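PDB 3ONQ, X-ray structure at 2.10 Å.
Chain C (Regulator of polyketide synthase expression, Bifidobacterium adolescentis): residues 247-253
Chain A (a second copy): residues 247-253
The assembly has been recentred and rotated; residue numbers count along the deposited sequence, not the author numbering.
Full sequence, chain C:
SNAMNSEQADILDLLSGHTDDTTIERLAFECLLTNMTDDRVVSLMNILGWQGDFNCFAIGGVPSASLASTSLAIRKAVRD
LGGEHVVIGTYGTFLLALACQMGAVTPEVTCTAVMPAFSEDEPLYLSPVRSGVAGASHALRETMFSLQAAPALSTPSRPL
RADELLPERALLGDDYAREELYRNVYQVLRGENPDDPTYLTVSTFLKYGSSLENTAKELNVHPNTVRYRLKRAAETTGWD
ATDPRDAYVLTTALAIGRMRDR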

# COMPACT_ATOMS: atom_id res chain seq x y z
N ALA C 247 32.41 -18.79 -6.06
CA ALA C 247 31.89 -19.02 -7.40
C ALA C 247 30.53 -18.34 -7.56
O ALA C 247 30.23 -17.76 -8.59
CB ALA C 247 31.78 -20.52 -7.69
N TYR C 248 29.71 -18.44 -6.52
CA TYR C 248 28.41 -17.80 -6.52
C TYR C 248 28.56 -16.27 -6.62
O TYR C 248 27.89 -15.60 -7.43
CB TYR C 248 27.58 -18.21 -5.29
CG TYR C 248 26.33 -17.39 -5.14
CD1 TYR C 248 25.27 -17.53 -6.03
CD2 TYR C 248 26.21 -16.46 -4.13
CE1 TYR C 248 24.13 -16.77 -5.91
CE2 TYR C 248 25.08 -15.70 -4.00
CZ TYR C 248 24.05 -15.85 -4.88
OH TYR C 248 22.93 -15.07 -4.72
N VAL C 249 29.46 -15.71 -5.81
CA VAL C 249 29.73 -14.28 -5.87
C VAL C 249 30.17 -13.86 -7.28
O VAL C 249 29.68 -12.88 -7.82
CB VAL C 249 30.80 -13.86 -4.83
CG1 VAL C 249 31.12 -12.39 -4.96
CG2 VAL C 249 30.33 -14.17 -3.41
N LEU C 250 31.08 -14.62 -7.87
CA LEU C 250 31.61 -14.30 -9.19
C LEU C 250 30.54 -14.41 -10.28
O LEU C 250 30.48 -13.57 -11.20
CB LEU C 250 32.80 -15.21 -9.53
CG LEU C 250 34.10 -14.86 -8.79
CD1 LEU C 250 35.04 -16.08 -8.70
CD2 LEU C 250 34.79 -13.67 -9.46
N THR C 251 29.69 -15.43 -10.18
CA THR C 251 28.57 -15.58 -11.11
C THR C 251 27.69 -14.33 -11.04
O THR C 251 27.24 -13.79 -12.07
CB THR C 251 27.72 -16.82 -10.78
OG1 THR C 251 28.53 -18.00 -10.87
CG2 THR C 251 26.56 -16.95 -11.75
N THR C 252 27.46 -13.86 -9.83
CA THR C 252 26.67 -12.65 -9.63
C THR C 252 27.34 -11.43 -10.29
O THR C 252 26.69 -10.66 -11.00
CB THR C 252 26.41 -12.39 -8.12
OG1 THR C 252 25.73 -13.52 -7.56
CG2 THR C 252 25.53 -11.14 -7.92
N ALA C 253 28.65 -11.28 -10.09
CA ALA C 253 29.37 -10.16 -10.69
C ALA C 253 29.29 -10.20 -12.22
O ALA C 253 29.15 -9.15 -12.86
CB ALA C 253 30.85 -10.12 -10.22
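Chain A, residues 247-253: AYVLTTA

Chain A residues 247-253 form a helix, as do the same residues of chain C. Both helices begin earlier in their chains and continue later. The two axes approach to 11.5 Å, and their N-to-C directions differ by 102°, with a signed crossing angle of -102°. The helices therefore cross steeply and meet over a short patch, burying 262 Å² in total. The backbones come nearest at the same residue in each copy: Tyr248(C) CA lies 7.4 Å from Tyr248(A) CA.

Along chain C, Ala247(C) makes no contact with this stretch of chain A. Its carbonyl serves its own helix, accepting from Thr251(C) N and Thr251(C) OG1.

Tyr248(C) is the centre of the contact on this side. Its CA-to-CB bond points sideways, but with chi1 at t the end of the side chain comes nearer to chain A. Tyr248(A) is also t, and the two rings meet. Tyr248(C) CE1 lies 3.2 Å from Tyr248(A) CE1. The ring centroids are 5.3 Å apart and the planes are inclined at 36°, an oblique pairing. Thr251(A) lies over one face of the Tyr248(C) ring. Its methyl makes a CH-pi contact, with Thr251(A) CG2 3.7 Å from Tyr248(C) CE1. The phenol Tyr248(C) OH does not bond Thr252(A) directly: it is 4.0 Å from Thr252(A) OG1, and a water bridges the two. This water is 2.5 Å from Tyr248(C) OH and donates to Thr252(A) OG1 at 2.8 Å. It also bonds to Tyr248(A) OH at 3.0 Å, so it ties both phenols together.

Val249(C) points away, and Leu250(C) is out of reach. Both are buried, but neither is covered by the chain A stretch.

Thr251(C) points toward chain A. Its m rotamer lets Thr251(C) OG1 bond back to Ala247(C) O at 2.9 Å, while the methyl is left to face the partner. Thr251(C) CG2 sits over one face of the Tyr248(A) ring, 3.5 Å from Tyr248(A) CD1, in a CH-pi contact that mirrors the one made by Thr251(A).

Thr252(C) points sideways, yet it supplies the one direct hydrogen bond between the stretches. Thr252(C) OG1 lies 2.8 Å from Tyr248(A) OH, near the plane of that ring. Either hydroxyl could be the donor. The equivalent pair in the other direction is joined through water instead, so the hydroxyl contacts break the approximate twofold symmetry that the methyl contacts keep.

Ala253(C) points away and closes the stretch without contact to the chain A stretch.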

# COMPACT_ATOMS: atom_id res chain seq x y z
N ALA A 247 21.03 -24.22 -10.75
CA ALA A 247 21.63 -24.13 -9.42
C ALA A 247 21.73 -22.68 -8.96
O ALA A 247 21.51 -22.39 -7.79
CB ALA A 247 23.04 -24.81 -9.38
N TYR A 248 22.04 -21.78 -9.89
CA TYR A 248 22.13 -20.36 -9.54
C TYR A 248 20.75 -19.79 -9.19
O TYR A 248 20.59 -19.00 -8.26
CB TYR A 248 22.79 -19.53 -10.66
CG TYR A 248 23.00 -18.09 -10.26
CD1 TYR A 248 24.05 -17.73 -9.43
CD2 TYR A 248 22.14 -17.10 -10.71
CE1 TYR A 248 24.24 -16.41 -9.06
CE2 TYR A 248 22.31 -15.78 -10.33
CZ TYR A 248 23.36 -15.44 -9.51
OH TYR A 248 23.52 -14.13 -9.12
N VAL A 249 19.73 -20.22 -9.92
CA VAL A 249 18.38 -19.78 -9.61
C VAL A 249 17.97 -20.28 -8.21
O VAL A 249 17.47 -19.51 -7.39
CB VAL A 249 17.39 -20.26 -10.67
CG1 VAL A 249 15.97 -19.85 -10.28
CG2 VAL A 249 17.79 -19.68 -12.03
N LEU A 250 18.22 -21.55 -7.94
CA LEU A 250 17.88 -22.15 -6.65
C LEU A 250 18.62 -21.47 -5.50
O LEU A 250 18.03 -21.19 -4.45
CB LEU A 250 18.19 -23.65 -6.66
CG LEU A 250 17.20 -24.49 -7.49
CD1 LEU A 250 17.80 -25.86 -7.83
CD2 LEU A 250 15.86 -24.64 -6.78
N THR A 251 19.90 -21.19 -5.70
CA THR A 251 20.71 -20.58 -4.65
C THR A 251 20.16 -19.21 -4.33
O THR A 251 20.06 -18.82 -3.16
CB THR A 251 22.20 -20.47 -5.06
OG1 THR A 251 22.76 -21.78 -5.20
CG2 THR A 251 22.97 -19.72 -4.01
N THR A 252 19.79 -18.48 -5.37
CA THR A 252 19.23 -17.13 -5.21
C THR A 252 17.91 -17.20 -4.46
O THR A 252 17.65 -16.39 -3.59
CB THR A 252 18.97 -16.48 -6.58
OG1 THR A 252 20.18 -16.49 -7.33
CG2 THR A 252 18.48 -15.02 -6.41
N ALA A 253 17.07 -18.18 -4.79
CA ALA A 253 15.78 -18.31 -4.14
C ALA A 253 15.97 -18.61 -2.65
O ALA A 253 15.30 -18.01 -1.80
CB ALA A 253 14.98 -19.41 -4.80
O HOH W 1 21.72 -14.28 -6.70